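Malonyl CoA-acyl carrier protein transacylase (Burkholderia pseudomallei 1710b, PDB 3EZO) probably catalyses the transfer of the malonyl group from malonyl-CoA to holo-acyl carrier protein, yielding malonyl-ACP and free CoA. Local coordinates at residues Lys212-Ser215 with Asp216-Arg219; Val267-Ile270 with Ala271-Val275. All coordinates share one frame; numbering follows the deposited sequence.

In the fold
Both contacts are local, and they sit far apart, with centres about 31 Å from one another and nearest atoms about 21 Å. Interaction 1 lies within helix 212-223, at its first turns, where full charges are paired on the outward side while Ala-214, Ser-215 and Leu-218 are buried; the side chains of Ser-215 and Leu-218 lie about 8 and 9 Å from those of the predicted active-site residues His-207 and Ser-98. Interaction 2 runs from the last turn of helix 263-272 into the loop before strand 277-281, away from those sites. There polar groups are bridged by water, side chain to side chain in one case and side chain to backbone in the other, and Ile-270 and Val-275 carry the apolar part.

Interaction 1: Lys212-Ser215 with Asp216-Arg219; sequences KPAS and DKLR
Lys-212 and Asp-216 are brought together by different choices at the first torsion: CG of Lys-212 stands anti to its backbone N (chi1 171°), whereas CG of Asp-216 lies beside its own N and leans back towards the preceding turn. The lysine chain stays extended until a final bend at chi4 turns the ammonium group to the carboxylate. NZ of Lys-212 then reaches OD2 of Asp-216 at 2.6 Å, a short salt bridge received on the syn lone pair. The other oxygen is held from ahead: NH1 of Arg-219 donates to OD1 of Asp-216 at 3.0 Å, in the guanidinium plane but on the anti side of the carboxylate. With one cation on each oxygen, the aspartate's rotation is restrained, and its negative charge probably eases the proximity of the two like charges, Lys-212 NZ and Arg-219 NH1, 6.5 Å apart.

Backbone bonds underlie this network, Asp-216 N donating to Lys-212 O at 3.0 Å and Arg-219 N to Ser-215 O at 2.9 Å. Pro-213 suits the first turn, where its missing N-H breaks no helical bond. Lys-217 lays its methylenes over that turn, CE lying 3.5 Å from CA of Ala-214, and sends NZ to the carbonyl of Ala-126. The buried Ala-214 packs its methyl on Ala-130. Ser-215 is buried, but its hydroxyl is satisfied by the carbonyl of Val-254, while Leu-218 packs on Leu-119 of helix 113-128.

Lys-212, Asp-216 and Arg-219, spaced i, i+4 and i+7, form a salt-bridge network along one side of an amphipathic helix, whose buried side here faces the interior of the acyl transferase domain near the predicted active-site residues Ser-98 and His-207.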
ATOM      1  N   LYS A 212      -8.539   2.485 -15.519  1.00 12.65           N
ATOM      2  CA  LYS A 212      -7.562   2.540 -16.602  1.00 12.76           C
ATOM      3  C   LYS A 212      -7.038   3.955 -16.902  1.00 12.50           C
ATOM      4  O   LYS A 212      -5.856   4.109 -17.253  1.00 10.98           O
ATOM      5  CB  LYS A 212      -8.149   1.966 -17.889  1.00 14.18           C
ATOM      6  CG  LYS A 212      -7.294   2.169 -19.140  1.00 14.61           C
ATOM      7  CD  LYS A 212      -8.047   1.795 -20.404  1.00 19.09           C
ATOM      8  CE  LYS A 212      -7.277   2.108 -21.690  1.00 19.81           C
ATOM      9  NZ  LYS A 212      -7.034   3.524 -21.971  1.00 17.20           N
ATOM     10  N   PRO A 213      -7.917   4.988 -16.828  1.00 13.06           N
ATOM     11  CA  PRO A 213      -7.400   6.319 -17.149  1.00 12.60           C
ATOM     12  C   PRO A 213      -6.303   6.778 -16.189  1.00 12.08           C
ATOM     13  O   PRO A 213      -5.398   7.446 -16.606  1.00 13.15           O
ATOM     14  CB  PRO A 213      -8.648   7.212 -17.083  1.00 13.44           C
ATOM     15  CG  PRO A 213      -9.841   6.248 -17.313  1.00 13.58           C
ATOM     16  CD  PRO A 213      -9.405   4.947 -16.762  1.00 13.17           C
ATOM     17  N   ALA A 214      -6.326   6.324 -14.942  1.00 11.42           N
ATOM     18  CA  ALA A 214      -5.276   6.642 -13.999  1.00 10.71           C
ATOM     19  C   ALA A 214      -3.967   5.988 -14.450  1.00 11.15           C
ATOM     20  O   ALA A 214      -2.908   6.629 -14.399  1.00  9.73           O
ATOM     21  CB  ALA A 214      -5.677   6.186 -12.575  1.00 10.07           C
ATOM     22  N   SER A 215      -4.046   4.727 -14.884  1.00 10.33           N
ATOM     23  CA  SER A 215      -2.877   4.032 -15.426  1.00 11.64           C
ATOM     24  C   SER A 215      -2.271   4.800 -16.590  1.00 11.91           C
ATOM     25  O   SER A 215      -1.050   4.912 -16.702  1.00 10.33           O
ATOM     26  CB  SER A 215      -3.224   2.592 -15.883  1.00 11.23           C
ATOM     27  OG  SER A 215      -3.513   1.800 -14.755  1.00 11.08           O
ATOM     28  N   ASP A 216      -3.127   5.343 -17.453  1.00 13.44           N
ATOM     29  CA  ASP A 216      -2.632   6.065 -18.610  1.00 14.43           C
ATOM     30  C   ASP A 216      -1.875   7.334 -18.219  1.00 14.77           C
ATOM     31  O   ASP A 216      -0.844   7.631 -18.795  1.00 14.93           O
ATOM     32  CB  ASP A 216      -3.785   6.409 -19.562  1.00 15.26           C
ATOM     33  CG  ASP A 216      -4.379   5.164 -20.210  1.00 18.25           C
ATOM     34  OD1 ASP A 216      -3.606   4.202 -20.415  1.00 19.41           O
ATOM     35  OD2 ASP A 216      -5.598   5.139 -20.476  1.00 20.76           O
ATOM     36  N   LYS A 217      -2.389   8.068 -17.240  1.00 14.45           N
ATOM     37  CA  LYS A 217      -1.709   9.268 -16.738  1.00 14.81           C
ATOM     38  C   LYS A 217      -0.384   8.895 -16.050  1.00 13.45           C
ATOM     39  O   LYS A 217       0.626   9.570 -16.225  1.00 11.48           O
ATOM     40  CB  LYS A 217      -2.627  10.011 -15.760  1.00 15.80           C
ATOM     41  CG  LYS A 217      -3.834  10.688 -16.407  1.00 18.74           C
ATOM     42  CD  LYS A 217      -4.786  11.263 -15.289  1.00 24.85           C
ATOM     43  CE  LYS A 217      -5.502  10.088 -14.492  1.00 27.75           C
ATOM     44  NZ  LYS A 217      -6.871  10.290 -13.832  1.00 25.52           N
ATOM     45  N   LEU A 218      -0.404   7.805 -15.290  1.00 12.71           N
ATOM     46  CA  LEU A 218       0.796   7.330 -14.611  1.00 13.43           C
ATOM     47  C   LEU A 218       1.892   6.965 -15.588  1.00 12.99           C
ATOM     48  O   LEU A 218       3.062   7.269 -15.321  1.00 13.13           O
ATOM     49  CB  LEU A 218       0.536   6.136 -13.658  1.00 13.39           C
ATOM     50  CG  LEU A 218       0.129   6.523 -12.240  1.00 15.84           C
ATOM     51  CD1 LEU A 218      -0.535   5.315 -11.454  1.00 17.26           C
ATOM     52  CD2 LEU A 218       1.347   7.123 -11.464  1.00 13.11           C
ATOM     53  N   ARG A 219       1.520   6.354 -16.712  1.00 12.45           N
ATOM     54  CA  ARG A 219       2.492   5.983 -17.739  1.00 12.68           C
ATOM     55  C   ARG A 219       3.193   7.214 -18.297  1.00 13.30           C
ATOM     56  O   ARG A 219       4.420   7.231 -18.442  1.00 12.96           O
ATOM     57  CB  ARG A 219       1.846   5.167 -18.870  1.00 11.80           C
ATOM     58  CG  ARG A 219       2.868   4.629 -19.808  1.00 12.04           C
ATOM     59  CD  ARG A 219       2.246   3.967 -21.048  1.00 14.73           C
ATOM     60  NE  ARG A 219       1.456   2.766 -20.702  1.00 14.64           N
ATOM     61  CZ  ARG A 219       0.128   2.675 -20.647  1.00 15.99           C
ATOM     62  NH1 ARG A 219      -0.668   3.724 -20.831  1.00 18.03           N
ATOM     63  NH2 ARG A 219      -0.420   1.514 -20.358  1.00 17.07           N
TER

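Interaction 2: Val267-Ile270 with Ala271-Val275; sequences VQHI and AREGV
Ala-271 continues the helix: its N-H donates to Val-267 O, with N and O 3.0 Å apart, and its small methyl lies near the carbonyl of Gln-268. Arg-272 adds the next helical bond and then folds back, bent at chi3 (-58°), so that one face of its guanidinium rests over Gln-268 O and the CA of His-269. The guanidinium plane stands nearly perpendicular to the His-269 ring, 82° from it. A water joins Arg-272 NH1 to Gln-268 OE1, which lies 2.6 Å from that water; long polar side chains suit this solvent-facing turn.

The N-H of Glu-273 bonds to Ile-270 O, its N 3.1 Å from that oxygen, and only weakly to His-269 O. The Glu-273 side chain runs alongside that of His-269, and a second water donates to both Glu-273 OE2 and His-269 O while sitting 3.2 Å above the centre of the imidazole face. Gly-274 then takes a positive phi of 85°, a backbone conformation that glycine adopts readily, and its N bonds to Ala-271 O at 3.0 Å. Val-275 turns its side chain back toward the last helical turn, its CB 3.6 Å from Ile-270 CG2; both branched side chains also pack on Ile-93 and Ala-12 of the parallel sheet. This is a glycine-based Schellman motif with apolar contact across it, ending helix 263-272 before strand 277-281.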
ATOM      1  N   VAL A 267       3.376 -11.982   0.070  1.00 11.79           N
ATOM      2  CA  VAL A 267       3.829 -12.544   1.353  1.00 12.08           C
ATOM      3  C   VAL A 267       4.267 -14.013   1.208  1.00 12.38           C
ATOM      4  O   VAL A 267       5.312 -14.396   1.716  1.00 10.35           O
ATOM      5  CB  VAL A 267       2.744 -12.403   2.452  1.00 12.46           C
ATOM      6  CG1 VAL A 267       3.160 -13.133   3.712  1.00 13.14           C
ATOM      7  CG2 VAL A 267       2.452 -10.883   2.778  1.00 10.97           C
ATOM      8  N   GLN A 268       3.481 -14.815   0.482  1.00 12.60           N
ATOM      9  CA  GLN A 268       3.848 -16.195   0.233  1.00 13.30           C
ATOM     10  C   GLN A 268       5.115 -16.306  -0.586  1.00 13.81           C
ATOM     11  O   GLN A 268       5.915 -17.200  -0.353  1.00 14.64           O
ATOM     12  CB  GLN A 268       2.699 -16.916  -0.467  1.00 13.22           C
ATOM     13  CG  GLN A 268       1.470 -16.999   0.430  1.00 14.60           C
ATOM     14  CD  GLN A 268       0.273 -17.564  -0.265  1.00 16.68           C
ATOM     15  OE1 GLN A 268       0.106 -17.424  -1.486  1.00 14.23           O
ATOM     16  NE2 GLN A 268      -0.589 -18.224   0.520  1.00 14.17           N
ATOM     17  N   HIS A 269       5.306 -15.378  -1.530  1.00 14.04           N
ATOM     18  CA  HIS A 269       6.514 -15.340  -2.354  1.00 13.77           C
ATOM     19  C   HIS A 269       7.708 -15.121  -1.438  1.00 14.58           C
ATOM     20  O   HIS A 269       8.738 -15.805  -1.570  1.00 14.65           O
ATOM     21  CB  HIS A 269       6.438 -14.248  -3.424  1.00 14.00           C
ATOM     22  CG  HIS A 269       7.691 -14.101  -4.205  1.00 14.95           C
ATOM     23  ND1 HIS A 269       7.832 -14.602  -5.478  1.00 18.56           N
ATOM     24  CD2 HIS A 269       8.888 -13.549  -3.879  1.00 17.81           C
ATOM     25  CE1 HIS A 269       9.048 -14.329  -5.919  1.00 20.09           C
ATOM     26  NE2 HIS A 269       9.715 -13.710  -4.957  1.00 18.98           N
ATOM     27  N   ILE A 270       7.552 -14.186  -0.500  1.00 14.01           N
ATOM     28  CA  ILE A 270       8.621 -13.840   0.452  1.00 13.82           C
ATOM     29  C   ILE A 270       8.997 -15.063   1.295  1.00 13.33           C
ATOM     30  O   ILE A 270      10.170 -15.378   1.428  1.00 13.42           O
ATOM     31  CB  ILE A 270       8.203 -12.618   1.343  1.00 13.48           C
ATOM     32  CG1 ILE A 270       8.236 -11.334   0.467  1.00 12.76           C
ATOM     33  CG2 ILE A 270       9.099 -12.543   2.577  1.00 12.34           C
ATOM     34  CD1 ILE A 270       7.511 -10.157   1.050  1.00 13.46           C
ATOM     35  N   ALA A 271       7.987 -15.742   1.833  1.00 13.48           N
ATOM     36  CA  ALA A 271       8.169 -16.970   2.591  1.00 14.70           C
ATOM     37  C   ALA A 271       8.885 -18.057   1.792  1.00 16.20           C
ATOM     38  O   ALA A 271       9.732 -18.756   2.350  1.00 15.62           O
ATOM     39  CB  ALA A 271       6.851 -17.499   3.064  1.00 14.03           C
ATOM     40  N   ARG A 272       8.542 -18.223   0.507  1.00 17.73           N
ATOM     41  CA  ARG A 272       9.193 -19.268  -0.332  1.00 18.69           C
ATOM     42  C   ARG A 272      10.649 -18.931  -0.612  1.00 19.58           C
ATOM     43  O   ARG A 272      11.405 -19.798  -1.009  1.00 18.39           O
ATOM     44  CB  ARG A 272       8.458 -19.508  -1.680  1.00 18.80           C
ATOM     45  CG  ARG A 272       7.144 -20.213  -1.514  1.00 20.02           C
ATOM     46  CD  ARG A 272       6.620 -20.797  -2.834  1.00 21.86           C
ATOM     47  NE  ARG A 272       6.509 -19.696  -3.760  1.00 20.86           N
ATOM     48  CZ  ARG A 272       5.453 -18.895  -3.840  1.00 19.13           C
ATOM     49  NH1 ARG A 272       4.382 -19.114  -3.090  1.00 20.50           N
ATOM     50  NH2 ARG A 272       5.469 -17.885  -4.697  1.00 17.01           N
ATOM     51  N   GLU A 273      11.061 -17.688  -0.400  1.00 20.54           N
ATOM     52  CA  GLU A 273      12.479 -17.363  -0.510  1.00 22.30           C
ATOM     53  C   GLU A 273      13.252 -17.730   0.759  1.00 23.23           C
ATOM     54  O   GLU A 273      14.442 -17.443   0.864  1.00 24.19           O
ATOM     55  CB  GLU A 273      12.686 -15.873  -0.818  1.00 22.53           C
ATOM     56  CG  GLU A 273      12.174 -15.438  -2.195  1.00 25.50           C
ATOM     57  CD  GLU A 273      12.939 -16.079  -3.320  1.00 28.79           C
ATOM     58  OE1 GLU A 273      14.180 -16.161  -3.183  1.00 31.69           O
ATOM     59  OE2 GLU A 273      12.315 -16.488  -4.333  1.00 28.80           O
ATOM     60  N   GLY A 274      12.597 -18.342   1.724  1.00 23.58           N
ATOM     61  CA  GLY A 274      13.289 -18.751   2.958  1.00 24.37           C
ATOM     62  C   GLY A 274      13.381 -17.621   3.995  1.00 25.13           C
ATOM     63  O   GLY A 274      14.135 -17.730   4.956  1.00 24.80           O
ATOM     64  N   VAL A 275      12.628 -16.537   3.781  1.00 25.08           N
ATOM     65  CA  VAL A 275      12.431 -15.520   4.789  1.00 25.24           C
ATOM     66  C   VAL A 275      11.388 -15.980   5.801  1.00 25.41           C
ATOM     67  O   VAL A 275      10.274 -16.351   5.444  1.00 27.47           O
ATOM     68  CB  VAL A 275      11.941 -14.180   4.162  1.00 25.92           C
ATOM     69  CG1 VAL A 275      11.684 -13.111   5.278  1.00 24.49           C
ATOM     70  CG2 VAL A 275      12.912 -13.684   3.129  1.00 23.63           C
TER
HETATM   71  O   HOH W   1       1.320 -18.444  -3.539  1.00 20.84           O
HETATM   72  O   HOH W   2       9.742 -16.962  -3.934  1.00 21.60           O